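Local atomic coordinates of GH86A beta-porphyranase (Bacteroides plebeius, PDB entry 4AW7), a protein that hydrolyses porphyran, a sulfated red-algal polysaccharide, at the linkages between beta-D-galactose and alpha-L-galactose-6-sulfate. Residues I270-N278 with S289-F300. Residues are numbered along the deposited sequence; the frame is centred on the assembly and turned at random.
With GLA (alpha-D-galactopyranose), chain B; GAL (beta-D-galactopyranose), chain D.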
ATOM      1  N   ILE A 270      -3.645  -2.807  -0.494  1.00  6.22           N
ATOM      2  CA  ILE A 270      -3.693  -1.765   0.513  1.00  6.13           C
ATOM      3  C   ILE A 270      -5.054  -1.114   0.383  1.00  6.18           C
ATOM      4  O   ILE A 270      -5.258  -0.189  -0.398  1.00  6.92           O
ATOM      5  CB  ILE A 270      -2.519  -0.756   0.418  1.00  6.25           C
ATOM      6  CG1 ILE A 270      -1.182  -1.484   0.303  1.00  7.51           C
ATOM      7  CG2 ILE A 270      -2.576   0.240   1.567  1.00  7.45           C
ATOM      8  CD1 ILE A 270      -0.907  -2.499   1.468  1.00  9.79           C
ATOM      9  N   SER A 271      -6.026  -1.691   1.087  1.00  6.36           N
ATOM     10  CA  SER A 271      -7.416  -1.330   0.828  1.00  6.73           C
ATOM     11  C   SER A 271      -7.837   0.028   1.381  1.00  7.13           C
ATOM     12  O   SER A 271      -8.889   0.535   1.012  1.00  7.52           O
ATOM     13  CB  SER A 271      -8.362  -2.469   1.263  1.00  7.75           C
ATOM     14  OG  SER A 271      -8.094  -2.851   2.589  1.00  7.70           O
ATOM     15  N   GLU A 272      -6.991   0.621   2.245  1.00  6.89           N
ATOM     16  CA  GLU A 272      -7.073   2.024   2.647  1.00  7.10           C
ATOM     17  C   GLU A 272      -5.669   2.514   2.964  1.00  6.51           C
ATOM     18  O   GLU A 272      -4.932   1.829   3.647  1.00  7.37           O
ATOM     19  CB  GLU A 272      -7.887   2.249   3.922  1.00  7.22           C
ATOM     20  CG  GLU A 272      -9.317   1.687   3.920  1.00  7.27           C
ATOM     21  CD  GLU A 272      -9.986   1.797   5.267  1.00  8.05           C
ATOM     22  OE1 GLU A 272      -9.542   2.593   6.124  1.00  9.37           O
ATOM     23  OE2 GLU A 272     -10.969   1.078   5.509  1.00  9.28           O
ATOM     24  N   PHE A 273      -5.306   3.693   2.490  1.00  6.94           N
ATOM     25  CA  PHE A 273      -4.113   4.373   2.987  1.00  6.78           C
ATOM     26  C   PHE A 273      -4.346   5.875   3.079  1.00  6.52           C
ATOM     27  O   PHE A 273      -5.002   6.463   2.226  1.00  8.22           O
ATOM     28  CB  PHE A 273      -2.828   4.031   2.242  1.00  7.40           C
ATOM     29  CG  PHE A 273      -2.719   4.492   0.805  1.00  6.92           C
ATOM     30  CD1 PHE A 273      -3.237   3.723  -0.255  1.00  7.20           C
ATOM     31  CD2 PHE A 273      -2.046   5.670   0.478  1.00  7.54           C
ATOM     32  CE1 PHE A 273      -3.050   4.101  -1.565  1.00  7.78           C
ATOM     33  CE2 PHE A 273      -1.847   6.025  -0.847  1.00  8.46           C
ATOM     34  CZ  PHE A 273      -2.346   5.268  -1.861  1.00  7.98           C
ATOM     35  N   GLY A 274      -3.804   6.501   4.105  1.00  7.54           N
ATOM     36  CA  GLY A 274      -3.982   7.922   4.261  1.00  8.24           C
ATOM     37  C   GLY A 274      -3.493   8.434   5.595  1.00  8.31           C
ATOM     38  O   GLY A 274      -2.542   7.906   6.178  1.00  8.47           O
ATOM     39  N   GLY A 275      -4.188   9.459   6.098  1.00 10.10           N
ATOM     40  CA  GLY A 275      -3.857  10.092   7.355  1.00 11.49           C
ATOM     41  C   GLY A 275      -5.088  10.219   8.217  1.00 12.57           C
ATOM     42  O   GLY A 275      -6.223  10.334   7.708  1.00 14.52           O
ATOM     43  N   ILE A 276      -4.863  10.228   9.525  1.00 14.03           N
ATOM     44  CA  ILE A 276      -5.928  10.450  10.498  1.00 17.37           C
ATOM     45  C   ILE A 276      -5.474  11.602  11.365  1.00 20.58           C
ATOM     46  O   ILE A 276      -4.434  11.501  12.002  1.00 20.13           O
ATOM     47  CB  ILE A 276      -6.192   9.223  11.359  1.00 19.31           C
ATOM     48  CG1 ILE A 276      -6.571   8.030  10.531  1.00 21.56           C
ATOM     49  CG2 ILE A 276      -7.365   9.507  12.316  1.00 22.15           C
ATOM     50  CD1 ILE A 276      -6.321   6.713  11.235  1.00 25.66           C
ATOM     51  N   ASP A 277      -6.275  12.677  11.404  1.00 26.15           N
ATOM     52  CA  ASP A 277      -5.946  13.915  12.136  1.00 30.68           C
ATOM     53  C   ASP A 277      -6.483  13.792  13.547  1.00 32.97           C
ATOM     54  O   ASP A 277      -7.679  13.542  13.770  1.00 34.00           O
ATOM     55  CB  ASP A 277      -6.544  15.153  11.434  1.00 31.54           C
ATOM     56  CG  ASP A 277      -6.439  16.441  12.261  1.00 35.14           C
ATOM     57  OD1 ASP A 277      -6.575  16.441  13.511  1.00 39.15           O
ATOM     58  OD2 ASP A 277      -6.240  17.484  11.621  1.00 38.54           O
ATOM     59  N   ASN A 278      -5.582  13.992  14.496  1.00 36.22           N
ATOM     60  CA  ASN A 278      -5.873  13.835  15.911  1.00 38.04           C
ATOM     61  C   ASN A 278      -5.890  15.185  16.620  1.00 38.91           C
ATOM     62  O   ASN A 278      -6.586  15.376  17.627  1.00 39.64           O
ATOM     63  CB  ASN A 278      -4.813  12.915  16.535  1.00 38.51           C
ATOM     64  CG  ASN A 278      -4.803  11.518  15.906  1.00 38.91           C
ATOM     65  OD1 ASN A 278      -5.863  10.920  15.688  1.00 38.68           O
ATOM     66  ND2 ASN A 278      -3.597  11.001  15.602  1.00 38.60           N
ATOM     67  N   SER A 289      -8.185  20.657   8.178  1.00 22.13           N
ATOM     68  CA  SER A 289      -7.658  19.474   8.778  1.00 21.74           C
ATOM     69  C   SER A 289      -7.814  18.228   7.877  1.00 20.14           C
ATOM     70  O   SER A 289      -6.947  17.389   7.829  1.00 20.69           O
ATOM     71  CB  SER A 289      -8.179  19.298  10.203  1.00 24.34           C
ATOM     72  OG  SER A 289      -9.303  18.507  10.257  1.00 27.47           O
ATOM     73  N   SER A 290      -8.911  18.141   7.129  1.00 17.62           N
ATOM     74  CA  SER A 290      -9.209  16.919   6.400  1.00 17.33           C
ATOM     75  C   SER A 290      -8.377  16.771   5.121  1.00 16.56           C
ATOM     76  O   SER A 290      -8.220  15.653   4.623  1.00 17.80           O
ATOM     77  CB  SER A 290     -10.708  16.815   6.115  1.00 17.31           C
ATOM     78  OG  SER A 290     -11.494  16.925   7.309  1.00 19.37           O
ATOM     79  N   VAL A 291      -7.749  17.842   4.630  1.00 16.59           N
ATOM     80  CA  VAL A 291      -6.793  17.741   3.508  1.00 17.54           C
ATOM     81  C   VAL A 291      -5.350  17.416   3.925  1.00 16.45           C
ATOM     82  O   VAL A 291      -4.518  17.085   3.038  1.00 17.78           O
ATOM     83  CB  VAL A 291      -6.798  18.988   2.604  1.00 19.02           C
ATOM     84  CG1 VAL A 291      -8.211  19.274   2.164  1.00 21.25           C
ATOM     85  CG2 VAL A 291      -6.145  20.211   3.283  1.00 20.20           C
ATOM     86  N   ARG A 292      -5.047  17.413   5.208  1.00 17.09           N
ATOM     87  CA  ARG A 292      -3.693  17.078   5.671  1.00 18.32           C
ATOM     88  C   ARG A 292      -3.301  15.645   5.170  1.00 18.50           C
ATOM     89  O   ARG A 292      -2.123  15.363   4.879  1.00 20.32           O
ATOM     90  CB  ARG A 292      -3.562  17.237   7.202  1.00 19.78           C
ATOM     91  CG  ARG A 292      -3.755  18.664   7.719  1.00 21.04           C
ATOM     92  CD  ARG A 292      -3.819  18.847   9.279  1.00 24.32           C
ATOM     93  NE  ARG A 292      -4.008  20.269   9.630  1.00 23.84           N
ATOM     94  CZ  ARG A 292      -4.669  20.747  10.688  1.00 28.03           C
ATOM     95  NH1 ARG A 292      -5.280  19.932  11.541  1.00 29.40           N
ATOM     96  NH2 ARG A 292      -4.733  22.072  10.886  1.00 28.39           N
ATOM     97  N   SER A 293      -4.287  14.751   5.021  1.00 16.73           N
ATOM     98  CA  SER A 293      -4.080  13.378   4.485  1.00 15.37           C
ATOM     99  C   SER A 293      -3.381  13.280   3.155  1.00 13.99           C
ATOM    100  O   SER A 293      -2.785  12.253   2.827  1.00 13.24           O
ATOM    101  CB  SER A 293      -5.464  12.673   4.360  1.00 15.44           C
ATOM    102  OG  SER A 293      -6.025  12.444   5.618  1.00 22.39           O
ATOM    103  N   VAL A 294      -3.497  14.316   2.334  1.00 13.64           N
ATOM    104  CA  VAL A 294      -2.908  14.277   1.000  1.00 12.29           C
ATOM    105  C   VAL A 294      -1.400  14.054   1.050  1.00 10.28           C
ATOM    106  O   VAL A 294      -0.856  13.353   0.216  1.00 10.53           O
ATOM    107  CB  VAL A 294      -3.257  15.534   0.190  1.00 12.25           C
ATOM    108  CG1 VAL A 294      -2.406  15.662  -1.066  1.00 14.19           C
ATOM    109  CG2 VAL A 294      -4.769  15.501  -0.159  1.00 15.04           C
ATOM    110  N   SER A 295      -0.718  14.633   2.025  1.00 11.65           N
ATOM    111  CA  SER A 295       0.720  14.400   2.099  1.00 12.61           C
ATOM    112  C   SER A 295       0.989  12.918   2.356  1.00 10.72           C
ATOM    113  O   SER A 295       1.920  12.357   1.795  1.00 10.42           O
ATOM    114  CB  SER A 295       1.448  15.313   3.093  1.00 15.66           C
ATOM    115  OG  SER A 295       0.868  15.216   4.332  1.00 20.17           O
ATOM    116  N   SER A 296       0.155  12.265   3.178  1.00 10.13           N
ATOM    117  CA  SER A 296       0.271  10.836   3.447  1.00 10.85           C
ATOM    118  C   SER A 296       0.022  10.042   2.186  1.00  9.00           C
ATOM    119  O   SER A 296       0.712   9.059   1.926  1.00  8.87           O
ATOM    120  CB  SER A 296      -0.725  10.376   4.519  1.00 11.65           C
ATOM    121  OG  SER A 296      -0.442  10.994   5.747  1.00 19.32           O
ATOM    122  N   PHE A 297      -0.979  10.409   1.383  1.00  8.58           N
ATOM    123  CA  PHE A 297      -1.188   9.712   0.117  1.00  8.46           C
ATOM    124  C   PHE A 297       0.124   9.671  -0.660  1.00  7.64           C
ATOM    125  O   PHE A 297       0.546   8.619  -1.160  1.00  8.00           O
ATOM    126  CB  PHE A 297      -2.249  10.345  -0.765  1.00  8.46           C
ATOM    127  CG  PHE A 297      -3.644  10.438  -0.181  1.00  8.75           C
ATOM    128  CD1 PHE A 297      -4.133   9.584   0.790  1.00  9.05           C
ATOM    129  CD2 PHE A 297      -4.494  11.392  -0.678  1.00  9.00           C
ATOM    130  CE1 PHE A 297      -5.418   9.738   1.311  1.00  8.71           C
ATOM    131  CE2 PHE A 297      -5.763  11.519  -0.189  1.00  9.07           C
ATOM    132  CZ  PHE A 297      -6.224  10.723   0.822  1.00  8.87           C
ATOM    133  N   ASN A 298       0.769  10.822  -0.829  1.00  7.83           N
ATOM    134  CA  ASN A 298       2.035  10.866  -1.547  1.00  8.42           C
ATOM    135  C   ASN A 298       3.132  10.049  -0.886  1.00  8.10           C
ATOM    136  O   ASN A 298       3.868   9.302  -1.540  1.00  9.38           O
ATOM    137  CB  ASN A 298       2.454  12.306  -1.778  1.00  8.92           C
ATOM    138  CG  ASN A 298       1.733  12.956  -2.954  1.00  8.88           C
ATOM    139  OD1 ASN A 298       1.503  12.307  -3.975  1.00 10.34           O
ATOM    140  ND2 ASN A 298       1.379  14.248  -2.807  1.00  9.80           N
ATOM    141  N   HIS A 299       3.277  10.169   0.436  1.00  8.01           N
ATOM    142  CA  HIS A 299       4.376   9.448   1.063  1.00  8.83           C
ATOM    143  C   HIS A 299       4.251   7.930   0.924  1.00  8.59           C
ATOM    144  O   HIS A 299       5.243   7.211   0.715  1.00  9.39           O
ATOM    145  CB  HIS A 299       4.493   9.790   2.550  1.00  9.01           C
ATOM    146  CG  HIS A 299       4.844  11.213   2.843  1.00  9.87           C
ATOM    147  ND1 HIS A 299       5.808  11.917   2.156  1.00 10.69           N
ATOM    148  CD2 HIS A 299       4.394  12.040   3.806  1.00 10.73           C
ATOM    149  CE1 HIS A 299       5.917  13.123   2.687  1.00 11.22           C
ATOM    150  NE2 HIS A 299       5.072  13.222   3.692  1.00 11.46           N
ATOM    151  N   PHE A 300       3.038   7.408   1.037  1.00  7.84           N
ATOM    152  CA  PHE A 300       2.806   5.987   0.881  1.00  8.32           C
ATOM    153  C   PHE A 300       2.893   5.547  -0.590  1.00  7.93           C
ATOM    154  O   PHE A 300       3.323   4.443  -0.879  1.00  7.84           O
ATOM    155  CB  PHE A 300       1.436   5.552   1.417  1.00  7.35           C
ATOM    156  CG  PHE A 300       1.345   5.532   2.923  1.00  6.70           C
ATOM    157  CD1 PHE A 300       2.164   4.703   3.708  1.00  7.69           C
ATOM    158  CD2 PHE A 300       0.420   6.315   3.570  1.00  7.82           C
ATOM    159  CE1 PHE A 300       2.029   4.689   5.056  1.00  7.85           C
ATOM    160  CE2 PHE A 300       0.269   6.295   4.951  1.00  7.64           C
ATOM    161  CZ  PHE A 300       1.093   5.508   5.720  1.00  7.71           C
TER
HETATM  162  C1  GLA B   1     -10.283   2.303   9.114  0.50 15.36           C
HETATM  163  C2  GLA B   1     -11.774   2.160   8.753  0.50 14.63           C
HETATM  164  C3  GLA B   1     -12.298   3.417   8.083  0.50 14.63           C
HETATM  165  C4  GLA B   1     -11.870   4.669   8.806  0.50 17.67           C
HETATM  166  C5  GLA B   1     -10.340   4.669   8.965  0.50 20.35           C
HETATM  167  C6  GLA B   1      -9.853   6.089   9.432  0.50 23.95           C
HETATM  168  O1  GLA B   1      -9.390   2.131   8.098  0.50 22.32           O
HETATM  169  O2  GLA B   1     -11.969   0.969   7.925  0.50 11.88           O
HETATM  170  O3  GLA B   1     -13.700   3.465   8.097  0.50 13.68           O
HETATM  171  O4  GLA B   1     -12.512   4.737  10.095  0.50 19.21           O
HETATM  172  O5  GLA B   1     -10.035   3.490   9.843  0.50 20.39           O
HETATM  173  O6  GLA B   1      -9.542   6.897   8.213  0.50 24.77           O
HETATM  174  C1  GAL D1609     -10.283   2.303   9.114  0.50 15.36           C
HETATM  175  C2  GAL D1609     -11.774   2.160   8.753  0.50 14.63           C
HETATM  176  C3  GAL D1609     -12.298   3.417   8.083  0.50 14.63           C
HETATM  177  C4  GAL D1609     -11.870   4.669   8.806  0.50 17.67           C
HETATM  178  C5  GAL D1609     -10.340   4.669   8.965  0.50 20.35           C
HETATM  179  C6  GAL D1609      -9.853   6.089   9.432  0.50 23.95           C
HETATM  180  O1  GAL D1609      -9.871   1.057   9.806  0.50 15.41           O
HETATM  181  O2  GAL D1609     -11.969   0.969   7.925  0.50 11.88           O
HETATM  182  O3  GAL D1609     -13.700   3.465   8.097  0.50 13.68           O
HETATM  183  O4  GAL D1609     -12.512   4.737  10.095  0.50 19.21           O
HETATM  184  O5  GAL D1609     -10.035   3.490   9.843  0.50 20.39           O
HETATM  185  O6  GAL D1609      -9.542   6.897   8.213  0.50 24.77           O
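Asp277 and Arg292 form a salt bridge at the outer end of this contact, where the chain leaves strand 268-276. Arg292 NH1 donates to the syn lone pair of Asp277 OD2 at 2.6 Å, and OD2 lies near the guanidinium plane; the carboxylate and guanidinium planes are only 28° apart. Arg292 is extended from CG to NE, which carries the guanidinium out to the acid, while Ser289 CA lies over the rim of one guanidinium face and Ser289 CB packs against OD2. The same guanidinium has a second partner, its NE donating to the carbonyl of Tyr430.

At the next residue, Ser293 OG donates to Gly275 O over 3.0 Å, from above the carbonyl plane. Gly274 and Gly275 allow a close approach here: the CA atoms of Gly275 and Ser293 are 4.4 Å apart, and Ser296 CB rests 3.5 Å from Gly274 O.

Aromatic rings fill the inner end. Phe297 turns its edge to the strand backbone, with CE1 3.4 Å from Phe273 O and also touching Gly274 CA. Phe300 meets Gly274 O edge-on through CE2. A chi1 of 67° sets the Phe273 ring against the helix, where CD2 meets Phe300 CB at 3.6 Å and CE2 lies near Phe297.

Glu272, the probable nucleophile, and Ile276 lie on the sugar side of the strand, at the bound galactose. Strand 268-276 runs between parallel strands 225-233 and 311-316 of the catalytic (beta/alpha)-barrel. Helix 293-305 follows it in a beta-alpha unit, and strand 311-316 comes next; the N-to-C directions of 270-276 and 293-300 make 139°, nearer antiparallel than parallel. Ser296 OG hydrogen-bonds Asp232 OD2 of strand 225-233, while Val294 and Asn298 pack on helix 359-365.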